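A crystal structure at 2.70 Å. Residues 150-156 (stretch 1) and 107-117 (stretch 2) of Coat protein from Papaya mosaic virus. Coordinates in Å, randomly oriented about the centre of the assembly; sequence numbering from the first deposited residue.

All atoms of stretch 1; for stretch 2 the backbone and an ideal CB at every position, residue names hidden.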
ATOM      1  N   PRO A 150      -5.251  -3.885   9.875  1.00 34.56           N
ATOM      2  CA  PRO A 150      -6.313  -4.849   9.483  1.00 34.22           C
ATOM      3  C   PRO A 150      -7.168  -4.439   8.260  1.00 33.51           C
ATOM      4  O   PRO A 150      -7.833  -5.291   7.659  1.00 33.62           O
ATOM      5  CB  PRO A 150      -7.184  -4.928  10.739  1.00 35.48           C
ATOM      6  CG  PRO A 150      -6.906  -3.613  11.473  1.00 35.39           C
ATOM      7  CD  PRO A 150      -5.496  -3.258  11.190  1.00 34.80           C
ATOM      8  N   ALA A 151      -7.161  -3.150   7.911  1.00 32.73           N
ATOM      9  CA  ALA A 151      -7.885  -2.624   6.745  1.00 31.81           C
ATOM     10  C   ALA A 151      -7.036  -2.752   5.438  1.00 31.57           C
ATOM     11  O   ALA A 151      -7.581  -2.773   4.320  1.00 31.22           O
ATOM     12  CB  ALA A 151      -8.291  -1.189   6.997  1.00 30.76           C
ATOM     13  N   ALA A 152      -5.713  -2.851   5.591  1.00 30.81           N
ATOM     14  CA  ALA A 152      -4.842  -3.145   4.467  1.00 30.46           C
ATOM     15  C   ALA A 152      -5.209  -4.521   3.938  1.00 30.53           C
ATOM     16  O   ALA A 152      -5.771  -5.320   4.707  1.00 31.28           O
ATOM     17  CB  ALA A 152      -3.367  -3.122   4.910  1.00 29.79           C
ATOM     18  N   MET A 153      -4.896  -4.799   2.657  1.00 29.62           N
ATOM     19  CA  MET A 153      -5.203  -6.100   2.068  1.00 29.81           C
ATOM     20  C   MET A 153      -4.384  -7.182   2.761  1.00 30.17           C
ATOM     21  O   MET A 153      -3.184  -7.047   2.915  1.00 29.80           O
ATOM     22  CB  MET A 153      -5.013  -6.108   0.550  1.00 29.42           C
ATOM     23  CG  MET A 153      -5.110  -7.519  -0.046  1.00 32.61           C
ATOM     24  SD  MET A 153      -5.495  -7.642  -1.815  1.00 38.68           S
ATOM     25  CE  MET A 153      -6.687  -6.319  -1.965  1.00 37.82           C
ATOM     26  N   GLN A 154      -5.052  -8.242   3.207  1.00 31.40           N
ATOM     27  CA  GLN A 154      -4.414  -9.339   3.975  1.00 32.27           C
ATOM     28  C   GLN A 154      -3.962 -10.566   3.153  1.00 32.37           C
ATOM     29  O   GLN A 154      -4.608 -10.945   2.171  1.00 30.69           O
ATOM     30  CB  GLN A 154      -5.352  -9.790   5.115  1.00 33.76           C
ATOM     31  CG  GLN A 154      -5.773  -8.627   6.070  1.00 33.29           C
ATOM     32  CD  GLN A 154      -4.599  -8.051   6.838  1.00 35.08           C
ATOM     33  OE1 GLN A 154      -3.697  -8.792   7.259  1.00 37.68           O
ATOM     34  NE2 GLN A 154      -4.580  -6.732   7.008  1.00 33.93           N
ATOM     35  N   PRO A 155      -2.837 -11.192   3.555  1.00 33.14           N
ATOM     36  CA  PRO A 155      -2.524 -12.436   2.877  1.00 34.22           C
ATOM     37  C   PRO A 155      -3.606 -13.497   3.150  1.00 35.53           C
ATOM     38  O   PRO A 155      -4.291 -13.464   4.177  1.00 35.79           O
ATOM     39  CB  PRO A 155      -1.166 -12.854   3.465  1.00 33.98           C
ATOM     40  CG  PRO A 155      -0.809 -11.821   4.430  1.00 34.26           C
ATOM     41  CD  PRO A 155      -2.050 -11.067   4.784  1.00 33.69           C
ATOM     42  N   PRO A 156      -3.781 -14.406   2.199  1.00 36.50           N
ATOM     43  CA  PRO A 156      -4.779 -15.450   2.310  1.00 38.32           C
ATOM     44  C   PRO A 156      -4.728 -16.314   3.602  1.00 40.58           C
ATOM     45  O   PRO A 156      -5.780 -16.815   3.984  1.00 42.39           O
ATOM     46  CB  PRO A 156      -4.512 -16.321   1.067  1.00 39.24           C
ATOM     47  CG  PRO A 156      -3.133 -15.881   0.528  1.00 37.31           C
ATOM     48  CD  PRO A 156      -3.033 -14.457   0.924  1.00 35.43           C
ATOM     49  N   UNK A 107       0.740   1.701  -1.612  1.00 23.30           N
ATOM     50  CA  UNK A 107       1.657   0.628  -1.193  1.00 23.63           C
ATOM     51  C   UNK A 107       1.282   0.131   0.199  1.00 23.67           C
ATOM     52  O   UNK A 107       1.339  -1.063   0.446  1.00 23.82           O
ATOM     53  CB  UNK A 107       3.107   1.115  -1.207  1.00 23.63           C
ATOM     54  N   UNK A 108       0.846   1.047   1.073  1.00 23.37           N
ATOM     55  CA  UNK A 108       0.541   0.731   2.437  1.00 23.31           C
ATOM     56  C   UNK A 108      -0.598  -0.262   2.469  1.00 24.06           C
ATOM     57  O   UNK A 108      -0.622  -1.136   3.334  1.00 23.95           O
ATOM     58  CB  UNK A 108       0.199   1.993   3.231  1.00 23.31           C
ATOM     59  N   UNK A 109      -1.518  -0.133   1.502  1.00 24.23           N
ATOM     60  CA  UNK A 109      -2.711  -0.974   1.405  1.00 24.66           C
ATOM     61  C   UNK A 109      -2.366  -2.442   1.114  1.00 25.44           C
ATOM     62  O   UNK A 109      -3.211  -3.354   1.361  1.00 26.29           O
ATOM     63  CB  UNK A 109      -3.638  -0.434   0.314  1.00 24.66           C
ATOM     64  N   UNK A 110      -1.154  -2.650   0.558  1.00 24.34           N
ATOM     65  CA  UNK A 110      -0.665  -3.962   0.180  1.00 24.33           C
ATOM     66  C   UNK A 110       0.517  -4.384   1.037  1.00 25.06           C
ATOM     67  O   UNK A 110       1.113  -5.421   0.800  1.00 24.90           O
ATOM     68  CB  UNK A 110      -0.274  -3.975  -1.299  1.00 24.33           C
ATOM     69  N   UNK A 111       0.861  -3.579   2.035  1.00 25.68           N
ATOM     70  CA  UNK A 111       1.986  -3.905   2.918  1.00 27.19           C
ATOM     71  C   UNK A 111       1.974  -5.390   3.378  1.00 28.92           C
ATOM     72  O   UNK A 111       3.012  -6.060   3.255  1.00 30.06           O
ATOM     73  CB  UNK A 111       1.955  -2.985   4.140  1.00 27.19           C
ATOM     74  N   UNK A 112       0.812  -5.924   3.863  1.00 29.53           N
ATOM     75  CA  UNK A 112       0.872  -7.316   4.399  1.00 30.17           C
ATOM     76  C   UNK A 112       1.231  -8.373   3.353  1.00 30.34           C
ATOM     77  O   UNK A 112       1.873  -9.363   3.678  1.00 31.50           O
ATOM     78  CB  UNK A 112      -0.477  -7.687   5.019  1.00 30.17           C
ATOM     79  N   UNK A 113       0.864  -8.141   2.097  1.00 29.60           N
ATOM     80  CA  UNK A 113       1.153  -9.102   1.048  1.00 29.75           C
ATOM     81  C   UNK A 113       2.666  -9.089   0.734  1.00 29.96           C
ATOM     82  O   UNK A 113       3.285 -10.150   0.565  1.00 31.02           O
ATOM     83  CB  UNK A 113       0.331  -8.789  -0.204  1.00 29.75           C
ATOM     84  N   UNK A 114       3.266  -7.896   0.644  1.00 28.29           N
ATOM     85  CA  UNK A 114       4.652  -7.822   0.250  1.00 27.81           C
ATOM     86  C   UNK A 114       5.485  -8.282   1.436  1.00 29.73           C
ATOM     87  O   UNK A 114       6.513  -8.960   1.255  1.00 30.55           O
ATOM     88  CB  UNK A 114       5.036  -6.410  -0.199  1.00 27.81           C
ATOM     89  N   UNK A 115       5.008  -7.992   2.648  1.00 29.91           N
ATOM     90  CA  UNK A 115       5.600  -8.598   3.842  1.00 31.28           C
ATOM     91  C   UNK A 115       5.720 -10.122   3.670  1.00 32.69           C
ATOM     92  O   UNK A 115       6.799 -10.677   3.826  1.00 33.08           O
ATOM     93  CB  UNK A 115       4.762  -8.266   5.079  1.00 31.28           C
ATOM     94  N   UNK A 116       4.634 -10.798   3.312  1.00 33.08           N
ATOM     95  CA  UNK A 116       4.720 -12.251   3.175  1.00 34.92           C
ATOM     96  C   UNK A 116       5.639 -12.650   2.058  1.00 35.03           C
ATOM     97  O   UNK A 116       6.263 -13.701   2.104  1.00 36.25           O
ATOM     98  CB  UNK A 116       3.334 -12.854   2.939  1.00 34.92           C
ATOM     99  N   UNK A 117       5.728 -11.802   1.045  1.00 34.26           N
ATOM    100  CA  UNK A 117       6.524 -12.142  -0.120  1.00 34.66           C
ATOM    101  C   UNK A 117       8.038 -11.987   0.061  1.00 35.40           C
ATOM    102  O   UNK A 117       8.809 -12.765  -0.505  1.00 36.69           O
ATOM    103  CB  UNK A 117       6.071 -11.274  -1.296  1.00 34.66           C
TER

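Position 107 is helical, and nothing of stretch 1 lies within 5.5 Å of its ideal CB. The visible atoms leave the choice wide. It is Cys-107, which makes no contact here.

Position 108 is also helical, with CB sideways to stretch 1. Many residues would suit. It is Arg-108, whose side chain leads away and is hydrogen-bonded elsewhere in the structure. Its backbone O lies 3.7 Å from Ala-152 CB and opens a type I turn to position 111.

At 109 the backbone already does work. Its O accepts a hydrogen bond from Met-153 N, 2.6 Å from N to O. CB points sideways, 5.1 Å from both Ala-152 CA and Met-153 N. A long or flat side chain could reach along stretch 1 from here; an aromatic or an extended aliphatic one would suit. It is Tyr-109, chi1 t. Met-153 CB sits over the ring face, 4.2 Å from the ring centroid, a CH-pi contact. Met-153 CE also packs 3.7 Å from Tyr-109 CE2.

At 110 phi is -113°, in the turn, and CB points away. A small side chain would leave stretch 1 alone; a large one could swing back to the methionine end. It is Phe-110, chi1 m, with CE2 4.2 Å from Met-153 CE.

Position 111 starts a helical run, with CB sideways and 5.4 Å from Ala-152 CB. Small or medium residues would suit. It is Ala-111, which does not touch stretch 1.

At 112 CB points toward stretch 1, 3.5 Å from Met-153 O and 3.7 Å from Pro-155 CD. A compact apolar residue is favoured. Phi of -64° and a place in the first turn of the helix also allow proline. It is Pro-112. Its CD packs 3.7 Å from Ala-152 CB, and its CB lies 3.8 Å from Pro-155 CD.

At 113 CB is sideways, 5.0 Å from Met-153 O. A branched or long aliphatic residue could bridge the gap. It is Ile-113, m at both chi angles. Its CD1 comes 4.0 Å from Met-153 CG and 3.4 Å from Pro-155 N.

Position 114 is out of reach and undetermined; it is Ile-114. At 115 CB points toward stretch 1, but none of its atoms lies within 5.5 Å, so size is open. It is Trp-115, without contact.

At 116 CB points toward stretch 1, 4.5 Å from Pro-155 CG. Small polar or apolar residues would fit. It is Asn-116, whose ND2 lies 3.3 Å from Pro-155 CB. Position 117 is out of reach; it is Leu-117.

Stretch 2 (107-117) CRYFAPIIWNL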
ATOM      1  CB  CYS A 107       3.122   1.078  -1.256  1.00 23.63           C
ATOM      2  SG  CYS A 107       3.616   1.465  -2.993  1.00 27.31           S
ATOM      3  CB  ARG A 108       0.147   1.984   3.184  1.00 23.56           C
ATOM      4  CG  ARG A 108       0.218   1.803   4.666  1.00 23.83           C
ATOM      5  CD  ARG A 108      -0.113   3.049   5.379  1.00 24.33           C
ATOM      6  NE  ARG A 108       1.052   3.903   5.550  1.00 26.00           N
ATOM      7  CZ  ARG A 108       1.133   5.156   5.127  1.00 23.24           C
ATOM      8  NH1 ARG A 108       0.102   5.699   4.502  1.00 21.55           N
ATOM      9  NH2 ARG A 108       2.250   5.850   5.320  1.00 21.68           N
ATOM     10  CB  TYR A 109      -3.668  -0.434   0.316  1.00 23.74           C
ATOM     11  CG  TYR A 109      -4.910  -1.289   0.112  1.00 25.16           C
ATOM     12  CD1 TYR A 109      -5.896  -1.425   1.135  1.00 27.40           C
ATOM     13  CD2 TYR A 109      -5.124  -1.949  -1.093  1.00 26.11           C
ATOM     14  CE1 TYR A 109      -7.077  -2.207   0.955  1.00 26.61           C
ATOM     15  CE2 TYR A 109      -6.299  -2.748  -1.295  1.00 28.15           C
ATOM     16  CZ  TYR A 109      -7.266  -2.870  -0.257  1.00 28.88           C
ATOM     17  OH  TYR A 109      -8.378  -3.658  -0.462  1.00 27.62           O
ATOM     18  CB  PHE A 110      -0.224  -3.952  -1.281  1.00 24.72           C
ATOM     19  CG  PHE A 110      -1.357  -3.719  -2.253  1.00 23.79           C
ATOM     20  CD1 PHE A 110      -1.601  -2.445  -2.772  1.00 20.19           C
ATOM     21  CD2 PHE A 110      -2.188  -4.781  -2.637  1.00 22.72           C
ATOM     22  CE1 PHE A 110      -2.685  -2.223  -3.657  1.00 23.21           C
ATOM     23  CE2 PHE A 110      -3.267  -4.565  -3.542  1.00 23.63           C
ATOM     24  CZ  PHE A 110      -3.507  -3.283  -4.061  1.00 20.26           C
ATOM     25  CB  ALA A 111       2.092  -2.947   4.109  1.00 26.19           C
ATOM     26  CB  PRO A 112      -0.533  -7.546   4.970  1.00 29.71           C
ATOM     27  CG  PRO A 112      -1.041  -6.182   5.229  1.00 30.17           C
ATOM     28  CD  PRO A 112      -0.505  -5.316   4.121  1.00 28.88           C
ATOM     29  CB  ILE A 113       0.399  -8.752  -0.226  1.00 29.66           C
ATOM     30  CG1 ILE A 113      -1.103  -8.509   0.013  1.00 31.34           C
ATOM     31  CG2 ILE A 113       0.617  -9.805  -1.252  1.00 30.61           C
ATOM     32  CD1 ILE A 113      -1.807  -9.647   0.719  1.00 36.86           C
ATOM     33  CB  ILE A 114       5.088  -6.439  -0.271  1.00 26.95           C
ATOM     34  CG1 ILE A 114       6.408  -6.563  -1.045  1.00 24.69           C
ATOM     35  CG2 ILE A 114       5.211  -5.422   0.875  1.00 26.71           C
ATOM     36  CD1 ILE A 114       6.350  -7.444  -2.318  1.00 20.28           C
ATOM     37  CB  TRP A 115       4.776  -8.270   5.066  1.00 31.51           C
ATOM     38  CG  TRP A 115       5.308  -8.860   6.335  1.00 34.37           C
ATOM     39  CD1 TRP A 115       4.893 -10.029   6.937  1.00 36.88           C
ATOM     40  CD2 TRP A 115       6.302  -8.300   7.203  1.00 34.73           C
ATOM     41  NE1 TRP A 115       5.581 -10.233   8.107  1.00 36.03           N
ATOM     42  CE2 TRP A 115       6.457  -9.195   8.295  1.00 36.12           C
ATOM     43  CE3 TRP A 115       7.095  -7.134   7.158  1.00 35.68           C
ATOM     44  CZ2 TRP A 115       7.369  -8.958   9.351  1.00 35.81           C
ATOM     45  CZ3 TRP A 115       8.018  -6.898   8.200  1.00 33.72           C
ATOM     46  CH2 TRP A 115       8.130  -7.811   9.289  1.00 36.16           C
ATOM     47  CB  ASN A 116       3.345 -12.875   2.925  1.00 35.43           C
ATOM     48  CG  ASN A 116       2.604 -13.192   4.206  1.00 37.00           C
ATOM     49  OD1 ASN A 116       2.751 -12.485   5.231  1.00 37.43           O
ATOM     50  ND2 ASN A 116       1.795 -14.253   4.162  1.00 36.42           N
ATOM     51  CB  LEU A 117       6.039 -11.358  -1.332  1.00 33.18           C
ATOM     52  CG  LEU A 117       4.720 -11.938  -1.826  1.00 33.10           C
ATOM     53  CD1 LEU A 117       4.067 -10.954  -2.761  1.00 32.45           C
ATOM     54  CD2 LEU A 117       4.996 -13.243  -2.513  1.00 33.52           C
TER
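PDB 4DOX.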